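Local coordinates for porphyranase B (Zobellia galactanivorans, PDB 3JUU), which cleaves the sulfated red-algal polysaccharide porphyran at linkages between beta-D-galactose and alpha-L-galactose-6-sulfate, leaving the non-sulfated agarose portions untouched, at residues A[59-64]-A[83-88]; A[76-81]-A[115-120]; A[191-196]-A[216-221]; A[201-206]-A[267-272]. All coordinates share one frame; numbering follows the deposited sequence.

Contact 1 of 4, residues A[59-64]-A[83-88]; sequences PGLFLA and EPIVKN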
loop_
_atom_site.group_PDB
_atom_site.type_symbol
_atom_site.label_atom_id
_atom_site.label_comp_id
_atom_site.label_asym_id
_atom_site.label_seq_id
_atom_site.Cartn_x
_atom_site.Cartn_y
_atom_site.Cartn_z
ATOM N N PRO A 59 2.219 -16.711 7.703
ATOM C CA PRO A 59 3.147 -16.765 8.842
ATOM C C PRO A 59 3.981 -15.471 9.035
ATOM O O PRO A 59 5.003 -15.533 9.732
ATOM C CB PRO A 59 4.061 -17.939 8.450
ATOM C CG PRO A 59 4.247 -17.732 6.901
ATOM C CD PRO A 59 2.850 -17.176 6.427
ATOM N N GLY A 60 3.563 -14.335 8.450
ATOM C CA GLY A 60 4.340 -13.064 8.577
ATOM C C GLY A 60 3.708 -12.109 9.638
ATOM O O GLY A 60 2.545 -11.619 9.451
ATOM N N LEU A 61 4.448 -11.850 10.722
ATOM C CA LEU A 61 3.914 -11.086 11.828
ATOM C C LEU A 61 4.469 -9.676 11.670
ATOM O O LEU A 61 5.705 -9.475 11.516
ATOM C CB LEU A 61 4.354 -11.754 13.178
ATOM C CG LEU A 61 3.844 -11.085 14.483
ATOM C CD1 LEU A 61 2.351 -11.402 14.584
ATOM C CD2 LEU A 61 4.619 -11.714 15.726
ATOM N N PHE A 62 3.582 -8.649 11.773
ATOM C CA PHE A 62 4.068 -7.272 11.659
ATOM C C PHE A 62 4.791 -6.830 12.942
ATOM O O PHE A 62 4.184 -6.897 14.031
ATOM C CB PHE A 62 2.851 -6.320 11.499
ATOM C CG PHE A 62 2.016 -6.634 10.255
ATOM C CD1 PHE A 62 2.686 -7.031 9.091
ATOM C CD2 PHE A 62 0.635 -6.438 10.233
ATOM C CE1 PHE A 62 1.940 -7.300 7.855
ATOM C CE2 PHE A 62 -0.121 -6.676 9.049
ATOM C CZ PHE A 62 0.564 -7.103 7.859
ATOM N N LEU A 63 6.085 -6.490 12.811
ATOM C CA LEU A 63 6.845 -6.053 13.989
ATOM C C LEU A 63 7.062 -4.571 13.948
ATOM O O LEU A 63 7.569 -4.064 12.964
ATOM C CB LEU A 63 8.236 -6.738 13.992
ATOM C CG LEU A 63 8.244 -8.296 13.949
ATOM C CD1 LEU A 63 9.735 -8.811 14.090
ATOM C CD2 LEU A 63 7.421 -8.960 15.062
ATOM N N ALA A 64 6.832 -3.897 15.066
ATOM C CA ALA A 64 7.191 -2.476 15.151
ATOM C C ALA A 64 8.701 -2.290 14.976
ATOM O O ALA A 64 9.159 -1.288 14.375
ATOM C CB ALA A 64 6.646 -1.882 16.490
ATOM N N GLU A 83 12.390 -17.182 16.948
ATOM C CA GLU A 83 11.646 -18.400 17.265
ATOM C C GLU A 83 10.191 -18.175 16.804
ATOM O O GLU A 83 9.750 -17.052 16.725
ATOM C CB GLU A 83 11.736 -18.694 18.787
ATOM C CG GLU A 83 11.009 -17.776 19.691
ATOM C CD GLU A 83 11.513 -18.013 21.158
ATOM O OE1 GLU A 83 11.199 -19.092 21.710
ATOM O OE2 GLU A 83 12.279 -17.162 21.714
ATOM N N PRO A 84 9.459 -19.243 16.541
ATOM C CA PRO A 84 8.058 -19.032 16.123
ATOM C C PRO A 84 7.186 -18.376 17.200
ATOM O O PRO A 84 7.435 -18.535 18.429
ATOM C CB PRO A 84 7.550 -20.438 15.836
ATOM C CG PRO A 84 8.781 -21.314 15.701
ATOM C CD PRO A 84 9.804 -20.674 16.640
ATOM N N ILE A 85 6.150 -17.661 16.756
ATOM C CA ILE A 85 5.232 -16.976 17.646
ATOM C C ILE A 85 3.846 -17.479 17.257
ATOM O O ILE A 85 3.485 -17.477 16.079
ATOM C CB ILE A 85 5.384 -15.453 17.506
ATOM C CG1 ILE A 85 6.723 -15.021 18.161
ATOM C CG2 ILE A 85 4.227 -14.684 18.242
ATOM C CD1 ILE A 85 6.863 -13.482 18.220
ATOM N N VAL A 86 3.081 -17.975 18.234
ATOM C CA VAL A 86 1.747 -18.442 17.937
ATOM C C VAL A 86 0.732 -17.389 18.361
ATOM O O VAL A 86 0.737 -16.970 19.518
ATOM C CB VAL A 86 1.438 -19.808 18.627
ATOM C CG1 VAL A 86 -0.013 -20.230 18.409
ATOM C CG2 VAL A 86 2.368 -20.901 18.118
ATOM N N LYS A 87 -0.082 -16.919 17.423
ATOM C CA LYS A 87 -1.113 -15.952 17.733
ATOM C C LYS A 87 -2.407 -16.379 16.997
ATOM O O LYS A 87 -2.338 -16.747 15.810
ATOM C CB LYS A 87 -0.637 -14.521 17.374
ATOM C CG LYS A 87 0.289 -13.936 18.481
ATOM C CD LYS A 87 0.823 -12.580 18.091
ATOM C CE LYS A 87 1.913 -12.048 19.028
ATOM N NZ LYS A 87 1.337 -11.630 20.339
ATOM N N ASN A 88 -3.583 -16.341 17.676
ATOM C CA ASN A 88 -4.833 -16.760 17.069
ATOM C C ASN A 88 -4.760 -18.163 16.497
ATOM O O ASN A 88 -5.301 -18.472 15.445
ATOM C CB ASN A 88 -5.315 -15.763 15.970
ATOM C CG ASN A 88 -5.621 -14.360 16.555
ATOM O OD1 ASN A 88 -6.121 -14.235 17.690
ATOM N ND2 ASN A 88 -5.270 -13.320 15.819
#
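L61 of the short strand 60-62 pushes its isobutyl fork toward I85 and K87 on the far end of strand 73-87, at one margin of the jelly-roll beta-sandwich of this family 16 glycoside hydrolase. The two strands do not pair with each other; both pair with strand 90-101, parallel for 60-62 and antiparallel for 73-87, and the gap between L61 and I85 is filled by side chains. CG of L61 stands anti to the backbone N (chi1 -179°), which sends the two methyls out toward the neighbouring strand, one to each partner. L61 CD2 takes I85, with CD1 of the isoleucine at 3.8 Å and its CG2 branch at 3.9 Å. The leucine and isoleucine side chains cross at about a right angle, and the one methyl meets both arms. Y92 of strand 90-101 also packs on L61. F62, the next residue along, meets W54 in an edge-to-face ring contact; L61 itself lies about 9 Å, side chain to side chain, from the probable substrate-binding residues W54 and R57. K87 gives only its aliphatic part to the contact and also leans on I55. The lysine, too, crosses the leucine nearly at right angles, with its CD 4.0 Å from L61 CD1.

Contact 2 of 4, residues A[76-81]-A[115-120]; sequences ITTTML and KANKTF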
loop_
_atom_site.group_PDB
_atom_site.type_symbol
_atom_site.label_atom_id
_atom_site.label_comp_id
_atom_site.label_asym_id
_atom_site.label_seq_id
_atom_site.Cartn_x
_atom_site.Cartn_y
_atom_site.Cartn_z
ATOM N N ILE A 76 10.962 -0.652 5.730
ATOM C CA ILE A 76 10.221 -1.771 6.352
ATOM C C ILE A 76 10.996 -3.024 5.962
ATOM O O ILE A 76 11.097 -3.385 4.783
ATOM C CB ILE A 76 8.732 -1.855 5.864
ATOM C CG1 ILE A 76 8.042 -0.476 6.020
ATOM C CG2 ILE A 76 8.003 -2.995 6.674
ATOM C CD1 ILE A 76 6.490 -0.579 5.647
ATOM N N THR A 77 11.573 -3.680 6.973
ATOM C CA THR A 77 12.550 -4.722 6.683
ATOM C C THR A 77 11.950 -6.096 7.032
ATOM O O THR A 77 11.420 -6.277 8.132
ATOM C CB THR A 77 13.814 -4.460 7.559
ATOM O OG1 THR A 77 14.451 -3.232 7.137
ATOM C CG2 THR A 77 14.831 -5.617 7.353
ATOM N N THR A 78 12.094 -7.066 6.149
ATOM C CA THR A 78 11.657 -8.426 6.439
ATOM C C THR A 78 12.706 -9.199 7.228
ATOM O O THR A 78 13.924 -9.062 6.958
ATOM C CB THR A 78 11.422 -9.221 5.186
ATOM O OG1 THR A 78 12.617 -9.299 4.409
ATOM C CG2 THR A 78 10.248 -8.656 4.284
ATOM N N THR A 79 12.228 -10.043 8.137
ATOM C CA THR A 79 13.151 -10.841 9.007
ATOM C C THR A 79 12.654 -12.253 9.199
ATOM O O THR A 79 11.470 -12.596 8.883
ATOM C CB THR A 79 13.349 -10.192 10.403
ATOM O OG1 THR A 79 12.098 -10.091 11.085
ATOM C CG2 THR A 79 13.958 -8.785 10.322
ATOM N N MET A 80 13.576 -13.115 9.627
ATOM C CA MET A 80 13.175 -14.417 10.145
ATOM C C MET A 80 12.948 -14.163 11.661
ATOM O O MET A 80 13.759 -13.515 12.317
ATOM C CB MET A 80 14.273 -15.462 9.909
ATOM C CG MET A 80 13.804 -16.855 10.379
ATOM S SD MET A 80 12.582 -17.578 9.260
ATOM C CE MET A 80 13.579 -17.957 7.802
ATOM N N LEU A 81 11.827 -14.593 12.226
ATOM C CA LEU A 81 11.694 -14.419 13.682
ATOM C C LEU A 81 12.706 -15.444 14.323
ATOM O O LEU A 81 12.930 -16.518 13.810
ATOM C CB LEU A 81 10.285 -14.810 14.122
ATOM C CG LEU A 81 9.113 -14.010 13.445
ATOM C CD1 LEU A 81 7.752 -14.568 13.991
ATOM C CD2 LEU A 81 9.274 -12.493 13.677
ATOM N N LYS A 115 10.803 1.567 -3.395
ATOM C CA LYS A 115 11.525 0.464 -4.015
ATOM C C LYS A 115 11.159 -0.797 -3.252
ATOM O O LYS A 115 11.204 -0.823 -1.987
ATOM C CB LYS A 115 13.054 0.733 -3.980
ATOM C CG LYS A 115 13.871 -0.464 -4.381
ATOM C CD LYS A 115 15.411 -0.273 -4.129
ATOM C CE LYS A 115 16.082 0.599 -5.070
ATOM N NZ LYS A 115 17.505 0.708 -4.528
ATOM N N ALA A 116 10.769 -1.833 -3.971
ATOM C CA ALA A 116 10.295 -3.018 -3.287
ATOM C C ALA A 116 11.469 -3.805 -2.678
ATOM O O ALA A 116 12.658 -3.667 -3.134
ATOM C CB ALA A 116 9.483 -3.957 -4.270
ATOM N N ASN A 117 11.143 -4.614 -1.665
ATOM C CA ASN A 117 12.121 -5.630 -1.200
ATOM C C ASN A 117 12.238 -6.723 -2.226
ATOM O O ASN A 117 11.321 -6.951 -2.978
ATOM C CB ASN A 117 11.834 -6.137 0.225
ATOM C CG ASN A 117 10.606 -7.026 0.306
ATOM O OD1 ASN A 117 10.605 -8.136 -0.244
ATOM N ND2 ASN A 117 9.596 -6.578 1.027
ATOM N N LYS A 118 13.368 -7.427 -2.228
ATOM C CA LYS A 118 13.661 -8.528 -3.151
ATOM C C LYS A 118 13.388 -9.931 -2.521
ATOM O O LYS A 118 14.134 -10.912 -2.744
ATOM C CB LYS A 118 15.152 -8.400 -3.504
ATOM C CG LYS A 118 15.528 -9.241 -4.705
ATOM C CD LYS A 118 17.054 -8.881 -5.067
ATOM C CE LYS A 118 17.445 -9.735 -6.256
ATOM N NZ LYS A 118 18.862 -9.545 -6.636
ATOM N N THR A 119 12.328 -10.036 -1.737
ATOM C CA THR A 119 11.966 -11.290 -1.044
ATOM C C THR A 119 10.560 -11.765 -1.455
ATOM O O THR A 119 9.841 -11.101 -2.232
ATOM C CB THR A 119 11.928 -11.176 0.518
ATOM O OG1 THR A 119 10.684 -10.584 0.950
ATOM C CG2 THR A 119 13.098 -10.311 1.046
ATOM N N PHE A 120 10.200 -12.934 -0.980
ATOM C CA PHE A 120 8.841 -13.449 -1.286
ATOM C C PHE A 120 7.702 -12.681 -0.602
ATOM O O PHE A 120 6.500 -12.960 -0.928
ATOM C CB PHE A 120 8.783 -14.956 -0.873
ATOM C CG PHE A 120 8.646 -15.186 0.629
ATOM C CD1 PHE A 120 7.410 -15.612 1.167
ATOM C CD2 PHE A 120 9.745 -15.061 1.491
ATOM C CE1 PHE A 120 7.224 -15.825 2.533
ATOM C CE2 PHE A 120 9.609 -15.322 2.859
ATOM C CZ PHE A 120 8.335 -15.685 3.420
#
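OD1 of N117 is gripped twice by T119: the backbone N of T119 donates to it at 3.0 Å, and T119 OG1 does so at 2.7 Å. The first bond closes an Asx turn in the loop after strand 108-115 and arrives in the carbonyl plane on a lone pair; the second comes from above that plane, 49° out of it. N117 CG stands between its backbone N and carbonyl carbon (chi1 71°), which brings OD1 back to the T119 amide. The other end of the side chain, ND2, is bonded to T265 OG1, which probably fixes its rotation. T78, at the break in strand 73-87 of the jelly roll, rests on this Asx turn. T78 and T119 slide past each other in opposite directions: T119 CG2 is 3.5 Å from T78 OG1, and T119 OG1 is 3.9 Å from T78 CG2. That same T78 methyl touches N117 ND2, also at 3.9 Å. With an alanine in place of N117, the T119 amide and hydroxyl would probably lose their shared acceptor, freeing the loop to shift beneath T78. The polar groups of this buried contact thus bond within the loop and to outside partners, leaving van der Waals contact to join the segments.

Contact 3 of 4, residues A[191-196]-A[216-221]; sequences AELGGK and FFLDGK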
loop_
_atom_site.group_PDB
_atom_site.type_symbol
_atom_site.label_atom_id
_atom_site.label_comp_id
_atom_site.label_asym_id
_atom_site.label_seq_id
_atom_site.Cartn_x
_atom_site.Cartn_y
_atom_site.Cartn_z
ATOM N N ALA A 191 0.031 -2.420 -15.027
ATOM C CA ALA A 191 0.895 -1.770 -15.998
ATOM C C ALA A 191 2.350 -2.254 -15.853
ATOM O O ALA A 191 2.751 -2.674 -14.753
ATOM C CB ALA A 191 0.826 -0.254 -15.839
ATOM N N GLU A 192 3.158 -2.144 -16.916
ATOM C CA GLU A 192 4.604 -2.588 -16.840
ATOM C C GLU A 192 5.435 -1.560 -16.076
ATOM O O GLU A 192 5.279 -0.314 -16.297
ATOM C CB GLU A 192 5.242 -2.702 -18.241
ATOM C CG GLU A 192 4.529 -3.730 -19.134
ATOM C CD GLU A 192 4.517 -5.111 -18.492
ATOM O OE1 GLU A 192 5.626 -5.618 -18.267
ATOM O OE2 GLU A 192 3.411 -5.649 -18.226
ATOM N N LEU A 193 6.362 -2.053 -15.229
ATOM C CA LEU A 193 7.298 -1.138 -14.557
ATOM C C LEU A 193 8.447 -0.824 -15.499
ATOM O O LEU A 193 9.087 0.247 -15.393
ATOM C CB LEU A 193 7.904 -1.736 -13.276
ATOM C CG LEU A 193 6.799 -1.930 -12.207
ATOM C CD1 LEU A 193 7.462 -2.414 -10.942
ATOM C CD2 LEU A 193 6.157 -0.597 -11.845
ATOM N N GLY A 194 8.749 -1.743 -16.412
ATOM C CA GLY A 194 9.990 -1.535 -17.196
ATOM C C GLY A 194 11.234 -2.160 -16.522
ATOM O O GLY A 194 12.362 -1.964 -16.996
ATOM N N GLY A 195 11.042 -2.879 -15.427
ATOM C CA GLY A 195 12.167 -3.446 -14.639
ATOM C C GLY A 195 11.520 -4.134 -13.430
ATOM O O GLY A 195 10.261 -4.073 -13.254
ATOM N N LYS A 196 12.328 -4.745 -12.558
ATOM C CA LYS A 196 11.753 -5.316 -11.318
ATOM C C LYS A 196 11.422 -4.227 -10.320
ATOM O O LYS A 196 12.106 -3.208 -10.226
ATOM C CB LYS A 196 12.715 -6.358 -10.657
ATOM C CG LYS A 196 13.216 -7.514 -11.590
ATOM C CD LYS A 196 12.090 -8.488 -11.883
ATOM C CE LYS A 196 12.629 -9.770 -12.621
ATOM N NZ LYS A 196 11.418 -10.506 -13.024
ATOM N N PHE A 216 -5.039 5.773 -11.910
ATOM C CA PHE A 216 -3.705 5.347 -11.374
ATOM C C PHE A 216 -2.580 5.953 -12.192
ATOM O O PHE A 216 -2.691 6.043 -13.427
ATOM C CB PHE A 216 -3.588 3.802 -11.424
ATOM C CG PHE A 216 -4.500 3.121 -10.430
ATOM C CD1 PHE A 216 -4.182 3.149 -9.063
ATOM C CD2 PHE A 216 -5.656 2.467 -10.870
ATOM C CE1 PHE A 216 -5.071 2.604 -8.127
ATOM C CE2 PHE A 216 -6.519 1.824 -9.949
ATOM C CZ PHE A 216 -6.188 1.889 -8.578
ATOM N N PHE A 217 -1.472 6.333 -11.526
ATOM C CA PHE A 217 -0.295 6.928 -12.206
ATOM C C PHE A 217 0.937 6.167 -11.799
ATOM O O PHE A 217 1.093 5.716 -10.619
ATOM C CB PHE A 217 -0.084 8.355 -11.670
ATOM C CG PHE A 217 -1.061 9.329 -12.248
ATOM C CD1 PHE A 217 -0.650 10.174 -13.259
ATOM C CD2 PHE A 217 -2.434 9.334 -11.789
ATOM C CE1 PHE A 217 -1.551 11.070 -13.854
ATOM C CE2 PHE A 217 -3.338 10.281 -12.349
ATOM C CZ PHE A 217 -2.867 11.097 -13.409
ATOM N N LEU A 218 1.848 6.074 -12.740
ATOM C CA LEU A 218 3.192 5.446 -12.530
ATOM C C LEU A 218 4.256 6.372 -13.039
ATOM O O LEU A 218 4.195 6.801 -14.210
ATOM C CB LEU A 218 3.292 4.065 -13.254
ATOM C CG LEU A 218 4.650 3.387 -13.227
ATOM C CD1 LEU A 218 5.112 3.151 -11.692
ATOM C CD2 LEU A 218 4.670 2.105 -14.138
ATOM N N ASP A 219 5.188 6.767 -12.141
ATOM C CA ASP A 219 6.341 7.647 -12.504
ATOM C C ASP A 219 5.819 8.907 -13.210
ATOM O O ASP A 219 6.360 9.318 -14.240
ATOM C CB ASP A 219 7.317 6.876 -13.372
ATOM C CG ASP A 219 7.880 5.672 -12.622
ATOM O OD1 ASP A 219 8.059 5.862 -11.385
ATOM O OD2 ASP A 219 8.130 4.638 -13.275
ATOM N N GLY A 220 4.705 9.410 -12.682
ATOM C CA GLY A 220 4.180 10.691 -13.128
ATOM C C GLY A 220 3.383 10.625 -14.378
ATOM O O GLY A 220 3.078 11.669 -14.996
ATOM N N LYS A 221 2.991 9.428 -14.777
ATOM C CA LYS A 221 2.182 9.252 -16.007
ATOM C C LYS A 221 0.902 8.464 -15.754
ATOM O O LYS A 221 0.945 7.386 -15.127
ATOM C CB LYS A 221 2.998 8.501 -17.067
ATOM C CG LYS A 221 4.176 9.301 -17.649
ATOM C CD LYS A 221 5.164 8.414 -18.464
ATOM C CE LYS A 221 6.178 7.760 -17.486
ATOM N NZ LYS A 221 6.719 6.367 -17.787
#
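The chain turns back on itself through a type I' beta turn from L218 to K221, with L218 N and K221 O 2.9 Å apart and K221 N and L218 O equally close, and L218 at the head of this turn lies opposite L193, their CA atoms 8.0 Å apart. L218 reaches across the space with CG anti to its own N (chi1 174°), which carries both methyls to the end of strand 185-192. One of them does most of the touching: L218 CD2 lies 3.3 Å from the carbonyl oxygen E192 O, a snug fit. The same L218 CD2 is 3.8 Å from L193 CD2. The L193 methyl also meets CD1 of L218 at 3.9 Å, so it faces the whole fork. The two leucines cross at about a right angle. Strand 185-192 belongs, through its pairing with 166-174, to one layer of the beta-sandwich, whereas 213-218 pairs with 202-210 in the other; the leucines thus probably bridge the two layers near an edge of the sandwich. M167 packs on L218 from the first layer and Y204 from the second, and Y204 touches L193 as well. D219, inside the turn, sends OD1 to V203 N and OD2 to H202 ND1, pinning the hairpin to strand 202-210.

Contact 4 of 4, residues A[201-206]-A[267-272]; sequences FHVYGV and YNWVRS. With SO4 (sulfate ion), chain D.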
loop_
_atom_site.group_PDB
_atom_site.type_symbol
_atom_site.label_atom_id
_atom_site.label_comp_id
_atom_site.label_asym_id
_atom_site.label_seq_id
_atom_site.Cartn_x
_atom_site.Cartn_y
_atom_site.Cartn_z
ATOM N N PHE A 201 13.555 2.739 -7.609
ATOM C CA PHE A 201 12.398 3.441 -7.076
ATOM C C PHE A 201 11.375 3.737 -8.207
ATOM O O PHE A 201 11.759 3.996 -9.345
ATOM C CB PHE A 201 12.781 4.757 -6.397
ATOM C CG PHE A 201 13.431 4.556 -5.063
ATOM C CD1 PHE A 201 12.637 4.416 -3.929
ATOM C CD2 PHE A 201 14.815 4.432 -4.958
ATOM C CE1 PHE A 201 13.194 4.180 -2.653
ATOM C CE2 PHE A 201 15.399 4.202 -3.699
ATOM C CZ PHE A 201 14.581 4.065 -2.548
ATOM N N HIS A 202 10.088 3.720 -7.850
ATOM C CA HIS A 202 9.041 4.218 -8.756
ATOM C C HIS A 202 8.116 5.074 -7.939
ATOM O O HIS A 202 7.985 4.915 -6.719
ATOM C CB HIS A 202 8.290 3.007 -9.426
ATOM C CG HIS A 202 9.124 2.245 -10.412
ATOM N ND1 HIS A 202 9.251 2.623 -11.744
ATOM C CD2 HIS A 202 9.902 1.135 -10.259
ATOM C CE1 HIS A 202 10.031 1.746 -12.372
ATOM N NE2 HIS A 202 10.442 0.846 -11.489
ATOM N N VAL A 203 7.433 5.986 -8.627
ATOM C CA VAL A 203 6.431 6.759 -7.982
ATOM C C VAL A 203 5.064 6.145 -8.266
ATOM O O VAL A 203 4.642 6.120 -9.400
ATOM C CB VAL A 203 6.459 8.229 -8.401
ATOM C CG1 VAL A 203 5.292 8.961 -7.698
ATOM C CG2 VAL A 203 7.821 8.903 -7.932
ATOM N N TYR A 204 4.370 5.664 -7.234
ATOM C CA TYR A 204 3.055 5.036 -7.445
ATOM C C TYR A 204 2.024 6.024 -6.929
ATOM O O TYR A 204 2.078 6.448 -5.763
ATOM C CB TYR A 204 2.992 3.741 -6.585
ATOM C CG TYR A 204 4.031 2.716 -6.972
ATOM C CD1 TYR A 204 3.877 1.974 -8.184
ATOM C CD2 TYR A 204 5.201 2.483 -6.189
ATOM C CE1 TYR A 204 4.830 1.044 -8.601
ATOM C CE2 TYR A 204 6.170 1.549 -6.620
ATOM C CZ TYR A 204 5.985 0.833 -7.814
ATOM O OH TYR A 204 6.874 -0.162 -8.203
ATOM N N GLY A 205 1.016 6.336 -7.770
ATOM C CA GLY A 205 0.047 7.374 -7.409
ATOM C C GLY A 205 -1.370 6.961 -7.789
ATOM O O GLY A 205 -1.574 6.176 -8.706
ATOM N N VAL A 206 -2.333 7.494 -7.065
ATOM C CA VAL A 206 -3.734 7.336 -7.446
ATOM C C VAL A 206 -4.428 8.677 -7.284
ATOM O O VAL A 206 -4.328 9.352 -6.226
ATOM C CB VAL A 206 -4.447 6.247 -6.632
ATOM C CG1 VAL A 206 -4.492 6.607 -5.094
ATOM C CG2 VAL A 206 -5.875 5.990 -7.211
ATOM N N TYR A 267 10.474 3.521 1.317
ATOM C CA TYR A 267 9.602 4.590 0.817
ATOM C C TYR A 267 10.355 5.874 1.065
ATOM O O TYR A 267 10.596 6.201 2.237
ATOM C CB TYR A 267 8.291 4.620 1.582
ATOM C CG TYR A 267 7.538 3.282 1.574
ATOM C CD1 TYR A 267 6.421 3.096 0.722
ATOM C CD2 TYR A 267 7.919 2.224 2.416
ATOM C CE1 TYR A 267 5.706 1.855 0.746
ATOM C CE2 TYR A 267 7.238 0.996 2.413
ATOM C CZ TYR A 267 6.147 0.819 1.582
ATOM O OH TYR A 267 5.447 -0.363 1.574
ATOM N N ASN A 268 10.772 6.574 0.001
ATOM C CA ASN A 268 11.409 7.904 0.185
ATOM C C ASN A 268 10.447 8.965 0.722
ATOM O O ASN A 268 10.843 9.861 1.473
ATOM C CB ASN A 268 12.140 8.391 -1.077
ATOM C CG ASN A 268 13.345 7.576 -1.398
ATOM O OD1 ASN A 268 13.948 6.939 -0.511
ATOM N ND2 ASN A 268 13.752 7.591 -2.675
ATOM N N TRP A 269 9.153 8.833 0.408
ATOM C CA TRP A 269 8.213 9.777 0.907
ATOM C C TRP A 269 6.820 9.267 0.609
ATOM O O TRP A 269 6.685 8.381 -0.279
ATOM C CB TRP A 269 8.444 11.159 0.263
ATOM C CG TRP A 269 8.722 11.202 -1.212
ATOM C CD1 TRP A 269 9.950 11.428 -1.818
ATOM C CD2 TRP A 269 7.745 11.175 -2.309
ATOM N NE1 TRP A 269 9.787 11.508 -3.186
ATOM C CE2 TRP A 269 8.464 11.315 -3.510
ATOM C CE3 TRP A 269 6.339 10.963 -2.371
ATOM C CZ2 TRP A 269 7.834 11.273 -4.804
ATOM C CZ3 TRP A 269 5.713 10.926 -3.657
ATOM C CH2 TRP A 269 6.457 11.093 -4.834
ATOM N N VAL A 270 5.848 9.804 1.340
ATOM C CA VAL A 270 4.403 9.628 1.031
ATOM C C VAL A 270 3.794 11.004 1.051
ATOM O O VAL A 270 3.997 11.770 2.015
ATOM C CB VAL A 270 3.693 8.772 2.083
ATOM C CG1 VAL A 270 2.151 8.776 1.846
ATOM C CG2 VAL A 270 4.161 7.343 1.996
ATOM N N ARG A 271 3.066 11.359 -0.015
ATOM C CA ARG A 271 2.494 12.725 -0.079
ATOM C C ARG A 271 1.075 12.562 -0.486
ATOM O O ARG A 271 0.789 11.896 -1.502
ATOM C CB ARG A 271 3.297 13.554 -1.161
ATOM C CG ARG A 271 4.779 13.694 -0.749
ATOM C CD ARG A 271 5.602 14.407 -1.823
ATOM N NE ARG A 271 7.016 14.553 -1.428
ATOM C CZ ARG A 271 7.989 14.771 -2.301
ATOM N NH1 ARG A 271 7.703 14.769 -3.619
ATOM N NH2 ARG A 271 9.262 14.849 -1.899
ATOM N N SER A 272 0.200 13.217 0.260
ATOM C CA SER A 272 -1.238 13.139 0.064
ATOM C C SER A 272 -1.746 14.571 -0.168
ATOM O O SER A 272 -1.235 15.522 0.450
ATOM C CB SER A 272 -1.815 12.576 1.333
ATOM O OG SER A 272 -1.327 11.260 1.570
HETATM S S SO4 D . 11.398 14.542 -4.721
HETATM O O1 SO4 D . 12.205 15.394 -5.587
HETATM O O2 SO4 D . 11.638 14.899 -3.316
HETATM O O3 SO4 D . 9.992 14.759 -5.075
HETATM O O4 SO4 D . 11.780 13.133 -4.971
#
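A sulfate-binding site, its anion probably taken up from the crystallisation liquor, lies beside the place where W269 of strand 264-276 meets V203 of strand 202-210. W269 CG sits between the backbone N and the carbonyl carbon (chi1 43°), which swings the indole over to V203. V203 CG1 comes to 3.8 Å from W269 CH2, approaching the far corner of the indole obliquely. W269 NE1 donates to sulfate O4 at 3.1 Å, with O4 near the ring plane. R271 lies flat over one face of the indole, its NH1 3.5 Å above the ring, and grips the anion with two nearly straight bonds: NH1 to O3 at 2.7 Å and NH2 to O2 at 2.8 Å. H13 adds another hydrogen bond to the sulfate, and E36 holds R271 NE in a salt bridge. Strands 202-210 and 264-276 flank strand 108-115 in one sheet of the jelly roll, so these side chains reach across it. An alanine here has no indole, and V203 would probably be left facing a gap, the sulfate without one of its donors and the R271 guanidinium without the surface it lies on. N268 lays its amide over the F201 ring, ND2 being 3.4 Å above the ring centre and the two planes 32° apart. ND2 has its main polar partner in E113 OE1.

How the contacts relate
Contacts 1 and 2 share strand 73-87 and touch, L63 packing on L81 and T79; their centres are 15 Å apart. Contacts 3 and 4 lie closer, at 12 Å, joined by neighbouring strands 202-210 and 213-218. Contact 2 also reaches contact 4, through I76 against Y267, across the paired strands 73-87 and 264-276, and K115 against F201, across 108-115 and 202-210. Contacts 1 and 3 stand farthest apart, about 33 Å between centres, on opposite sides of the chain's centre. Along the chain, contacts 1 and 2 interlock and are finished before contacts 3 and 4, which interlock likewise. Together they sample the jelly roll from the margin near the probable substrate-binding residues to the turn at 218-221.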